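Local coordinates for ferric uptake regulation protein (Pseudomonas aeruginosa, PDB 1MZB) that probably represses iron-uptake genes in response to cellular iron, binding DNA as a metal-loaded dimeric regulator, at residues S86-G98 and V124-K136. Residues are numbered along the deposited sequence; the frame is centred on the assembly and turned at random.
Sequences SGHHDHMVCVDTG and VDHNLVLYVRKKK. With ZN (zinc ion), chain B; ZN (zinc ion), chain C.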
loop_
_atom_site.group_PDB
_atom_site.type_symbol
_atom_site.label_atom_id
_atom_site.label_comp_id
_atom_site.label_asym_id
_atom_site.label_seq_id
_atom_site.Cartn_x
_atom_site.Cartn_y
_atom_site.Cartn_z
ATOM N N SER A 86 -5.188 -0.921 -5.345
ATOM C CA SER A 86 -4.739 -1.018 -3.957
ATOM C C SER A 86 -3.358 -0.386 -3.780
ATOM O O SER A 86 -2.628 -0.184 -4.760
ATOM C CB SER A 86 -4.686 -2.492 -3.528
ATOM O OG SER A 86 -3.743 -3.211 -4.312
ATOM N N GLY A 87 -2.999 -0.075 -2.536
ATOM C CA GLY A 87 -1.689 0.502 -2.292
ATOM C C GLY A 87 -0.664 -0.402 -2.959
ATOM O O GLY A 87 -0.917 -1.601 -3.135
ATOM N N HIS A 88 0.477 0.152 -3.349
ATOM C CA HIS A 88 1.514 -0.649 -4.001
ATOM C C HIS A 88 2.109 -1.670 -3.046
ATOM O O HIS A 88 2.231 -1.428 -1.833
ATOM C CB HIS A 88 2.634 0.248 -4.538
ATOM C CG HIS A 88 3.870 -0.496 -4.962
ATOM N ND1 HIS A 88 3.923 -1.276 -6.101
ATOM C CD2 HIS A 88 5.117 -0.526 -4.427
ATOM C CE1 HIS A 88 5.153 -1.742 -6.249
ATOM N NE2 HIS A 88 5.901 -1.300 -5.247
ATOM N N HIS A 89 2.487 -2.811 -3.611
ATOM C CA HIS A 89 3.084 -3.888 -2.847
ATOM C C HIS A 89 3.926 -4.766 -3.768
ATOM O O HIS A 89 3.558 -5.043 -4.907
ATOM C CB HIS A 89 1.987 -4.725 -2.170
ATOM N N ASP A 90 5.092 -5.157 -3.285
ATOM C CA ASP A 90 5.946 -6.057 -4.044
ATOM C C ASP A 90 5.745 -7.345 -3.263
ATOM O O ASP A 90 4.943 -7.355 -2.351
ATOM C CB ASP A 90 7.353 -5.568 -3.991
ATOM C CG ASP A 90 7.480 -4.180 -4.627
ATOM O OD1 ASP A 90 7.011 -3.996 -5.756
ATOM O OD2 ASP A 90 8.030 -3.334 -3.998
ATOM N N HIS A 91 6.455 -8.407 -3.581
ATOM C CA HIS A 91 6.144 -9.663 -2.890
ATOM C C HIS A 91 7.319 -10.519 -2.520
ATOM O O HIS A 91 8.301 -10.578 -3.256
ATOM C CB HIS A 91 5.236 -10.548 -3.802
ATOM C CG HIS A 91 3.952 -9.910 -4.235
ATOM N ND1 HIS A 91 3.896 -8.992 -5.258
ATOM C CD2 HIS A 91 2.713 -10.063 -3.715
ATOM C CE1 HIS A 91 2.640 -8.612 -5.326
ATOM N NE2 HIS A 91 1.899 -9.224 -4.427
ATOM N N MET A 92 7.209 -11.187 -1.370
ATOM C CA MET A 92 8.176 -12.195 -0.979
ATOM C C MET A 92 7.388 -13.515 -1.204
ATOM O O MET A 92 6.180 -13.596 -0.914
ATOM C CB MET A 92 8.534 -12.084 0.504
ATOM C CG MET A 92 9.607 -11.061 0.732
ATOM S SD MET A 92 9.872 -10.821 2.456
ATOM C CE MET A 92 10.181 -12.384 2.953
ATOM N N VAL A 93 8.045 -14.512 -1.784
ATOM C CA VAL A 93 7.376 -15.800 -2.019
ATOM C C VAL A 93 8.221 -16.899 -1.368
ATOM O O VAL A 93 9.423 -17.006 -1.640
ATOM C CB VAL A 93 7.261 -16.078 -3.527
ATOM C CG1 VAL A 93 6.521 -17.392 -3.763
ATOM C CG2 VAL A 93 6.499 -14.957 -4.199
ATOM N N CYS A 94 7.592 -17.700 -0.511
ATOM C CA CYS A 94 8.259 -18.810 0.177
ATOM C C CYS A 94 8.339 -19.916 -0.855
ATOM O O CYS A 94 7.327 -20.495 -1.233
ATOM C CB CYS A 94 7.428 -19.255 1.374
ATOM S SG CYS A 94 7.433 -18.013 2.649
ATOM N N VAL A 95 9.552 -20.205 -1.310
ATOM C CA VAL A 95 9.715 -21.175 -2.365
ATOM C C VAL A 95 9.222 -22.551 -2.020
ATOM O O VAL A 95 8.663 -23.230 -2.861
ATOM C CB VAL A 95 11.190 -21.290 -2.841
ATOM C CG1 VAL A 95 11.725 -19.925 -3.270
ATOM C CG2 VAL A 95 12.053 -21.873 -1.755
ATOM N N ASP A 96 9.400 -22.951 -0.770
ATOM C CA ASP A 96 9.007 -24.300 -0.402
ATOM C C ASP A 96 7.515 -24.520 -0.198
ATOM O O ASP A 96 7.000 -25.604 -0.453
ATOM C CB ASP A 96 9.799 -24.710 0.852
ATOM C CG ASP A 96 11.291 -24.841 0.572
ATOM O OD1 ASP A 96 11.654 -25.181 -0.575
ATOM O OD2 ASP A 96 12.112 -24.612 1.498
ATOM N N THR A 97 6.819 -23.482 0.241
ATOM C CA THR A 97 5.388 -23.586 0.505
ATOM C C THR A 97 4.468 -22.835 -0.478
ATOM O O THR A 97 3.256 -23.100 -0.551
ATOM C CB THR A 97 5.077 -23.056 1.895
ATOM O OG1 THR A 97 5.271 -21.626 1.914
ATOM C CG2 THR A 97 6.017 -23.704 2.926
ATOM N N GLY A 98 5.033 -21.867 -1.185
ATOM C CA GLY A 98 4.231 -21.065 -2.102
ATOM C C GLY A 98 3.577 -19.872 -1.378
ATOM O O GLY A 98 2.911 -19.066 -2.038
ATOM N N VAL A 124 7.842 3.895 -15.213
ATOM C CA VAL A 124 6.459 3.613 -15.605
ATOM C C VAL A 124 5.772 2.556 -14.730
ATOM O O VAL A 124 4.594 2.681 -14.343
ATOM C CB VAL A 124 6.449 3.119 -17.093
ATOM C CG1 VAL A 124 5.060 2.748 -17.545
ATOM C CG2 VAL A 124 7.052 4.188 -17.978
ATOM N N ASP A 125 6.512 1.507 -14.399
ATOM C CA ASP A 125 5.944 0.419 -13.619
ATOM C C ASP A 125 7.145 -0.411 -13.193
ATOM O O ASP A 125 8.269 -0.144 -13.614
ATOM C CB ASP A 125 5.039 -0.394 -14.543
ATOM C CG ASP A 125 4.165 -1.400 -13.811
ATOM O OD1 ASP A 125 4.109 -1.395 -12.564
ATOM O OD2 ASP A 125 3.518 -2.207 -14.522
ATOM N N HIS A 126 6.918 -1.405 -12.348
ATOM C CA HIS A 126 7.996 -2.273 -11.934
ATOM C C HIS A 126 7.445 -3.499 -11.258
ATOM O O HIS A 126 6.278 -3.536 -10.790
ATOM C CB HIS A 126 8.970 -1.585 -10.973
ATOM C CG HIS A 126 8.378 -1.251 -9.636
ATOM N ND1 HIS A 126 7.658 -0.109 -9.448
ATOM C CD2 HIS A 126 8.446 -1.936 -8.468
ATOM C CE1 HIS A 126 7.297 -0.111 -8.179
ATOM N NE2 HIS A 126 7.749 -1.193 -7.541
ATOM N N ASN A 127 8.301 -4.507 -11.208
ATOM C CA ASN A 127 7.959 -5.755 -10.539
ATOM C C ASN A 127 9.139 -6.240 -9.726
ATOM O O ASN A 127 10.248 -6.391 -10.254
ATOM C CB ASN A 127 7.597 -6.825 -11.559
ATOM C CG ASN A 127 7.168 -8.104 -10.898
ATOM O OD1 ASN A 127 7.756 -9.148 -11.120
ATOM N ND2 ASN A 127 6.134 -8.021 -10.069
ATOM N N LEU A 128 8.921 -6.483 -8.446
ATOM C CA LEU A 128 10.001 -6.992 -7.596
ATOM C C LEU A 128 9.483 -8.208 -6.830
ATOM O O LEU A 128 8.471 -8.118 -6.128
ATOM C CB LEU A 128 10.476 -5.929 -6.578
ATOM C CG LEU A 128 11.494 -6.482 -5.566
ATOM C CD1 LEU A 128 12.825 -6.912 -6.264
ATOM C CD2 LEU A 128 11.796 -5.375 -4.506
ATOM N N VAL A 129 10.124 -9.356 -7.018
ATOM C CA VAL A 129 9.703 -10.549 -6.259
ATOM C C VAL A 129 10.936 -11.085 -5.567
ATOM O O VAL A 129 11.995 -11.240 -6.198
ATOM C CB VAL A 129 9.118 -11.642 -7.206
ATOM C CG1 VAL A 129 8.747 -12.928 -6.378
ATOM C CG2 VAL A 129 7.905 -11.104 -7.928
ATOM N N LEU A 130 10.829 -11.357 -4.264
ATOM C CA LEU A 130 11.969 -11.890 -3.540
ATOM C C LEU A 130 11.598 -13.326 -3.175
ATOM O O LEU A 130 10.597 -13.533 -2.520
ATOM C CB LEU A 130 12.220 -11.076 -2.263
ATOM C CG LEU A 130 12.535 -9.598 -2.530
ATOM C CD1 LEU A 130 12.793 -8.899 -1.192
ATOM C CD2 LEU A 130 13.725 -9.484 -3.459
ATOM N N TYR A 131 12.372 -14.298 -3.649
ATOM C CA TYR A 131 12.066 -15.690 -3.351
ATOM C C TYR A 131 12.836 -16.005 -2.102
ATOM O O TYR A 131 14.033 -15.774 -2.048
ATOM C CB TYR A 131 12.472 -16.610 -4.504
ATOM C CG TYR A 131 11.665 -16.321 -5.765
ATOM C CD1 TYR A 131 10.380 -16.850 -5.936
ATOM C CD2 TYR A 131 12.176 -15.477 -6.755
ATOM C CE1 TYR A 131 9.618 -16.549 -7.073
ATOM C CE2 TYR A 131 11.402 -15.164 -7.909
ATOM C CZ TYR A 131 10.141 -15.712 -8.042
ATOM O OH TYR A 131 9.397 -15.442 -9.170
ATOM N N VAL A 132 12.140 -16.541 -1.107
ATOM C CA VAL A 132 12.789 -16.775 0.179
ATOM C C VAL A 132 12.557 -18.142 0.802
ATOM O O VAL A 132 11.707 -18.921 0.370
ATOM C CB VAL A 132 12.347 -15.702 1.167
ATOM C CG1 VAL A 132 12.724 -14.287 0.627
ATOM C CG2 VAL A 132 10.826 -15.820 1.419
ATOM N N ARG A 133 13.326 -18.408 1.851
ATOM C CA ARG A 133 13.195 -19.675 2.577
ATOM C C ARG A 133 13.474 -19.327 4.043
ATOM O O ARG A 133 14.333 -18.511 4.309
ATOM C CB ARG A 133 14.229 -20.679 2.061
ATOM C CG ARG A 133 14.236 -21.997 2.858
ATOM C CD ARG A 133 15.133 -23.042 2.224
ATOM N NE ARG A 133 14.539 -23.657 1.039
ATOM C CZ ARG A 133 15.150 -23.741 -0.141
ATOM N NH1 ARG A 133 16.375 -23.239 -0.289
ATOM N NH2 ARG A 133 14.553 -24.351 -1.166
ATOM N N LYS A 134 12.727 -19.907 4.983
ATOM C CA LYS A 134 12.948 -19.613 6.402
ATOM C C LYS A 134 14.361 -20.037 6.781
ATOM O O LYS A 134 14.780 -21.157 6.468
ATOM C CB LYS A 134 11.918 -20.352 7.270
ATOM N N LYS A 135 15.097 -19.139 7.440
ATOM C CA LYS A 135 16.473 -19.417 7.856
ATOM C C LYS A 135 16.461 -20.613 8.787
ATOM O O LYS A 135 17.461 -21.319 8.928
ATOM C CB LYS A 135 17.071 -18.208 8.567
ATOM N N LYS A 136 15.308 -20.832 9.411
ATOM C CA LYS A 136 15.119 -21.944 10.329
ATOM C C LYS A 136 14.851 -23.232 9.541
ATOM O O LYS A 136 15.812 -24.029 9.387
ATOM C CB LYS A 136 13.950 -21.643 11.269
ATOM O OXT LYS A 136 13.699 -23.417 9.069
HETATM ZN ZN ZN B . 7.820 -1.737 -5.450
HETATM ZN ZN ZN C . -0.047 -8.915 -3.895
HETATM O O HOH W 1 6.509 -5.603 -7.547
HETATM O O HOH W 2 5.656 -8.543 -7.149
HETATM O O HOH W 3 9.786 -21.176 1.641
HETATM O O HOH W 4 10.004 -2.371 -5.765
#
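A zinc ion pins the two segments together at one end: the side chains of His88 and His126 come from opposite directions, and their NE2 atoms take adjacent positions on the metal, 2.9 Å apart and roughly at a right angle, with the ring planes at 62°. Asp90 adds both carboxylate oxygens, OD1 at 2.4 Å and OD2 at 2.2 Å from the zinc; Glu109 and a water complete the site. Asp90 OD1 also accepts a hydrogen bond from a second water, itself held by Leu128 N, which ties the metal ligand to the facing segment. From there the strands run parallel, 90-94 as the middle strand of the mixed sheet in the C-terminal dimerisation domain of Fur proteins and 129-132 the outermost on that side within this chain. Five backbone hydrogen bonds join the two segments, from His91 N to Leu128 O through to Val95 N to Val132 O. His91 turns to the face shared with Val93 and Tyr131, where its NE2 binds another zinc with His34, Glu82 and Glu102. On the other face the Met92 chain bends at chi3 (55°), bringing CE to 3.8 Å from Val132 CG2. Beyond the strands Arg133 grips Asp96 side-on in a salt bridge, NE to OD2 at 2.6 Å and NH2 to OD1 at 3.1 Å.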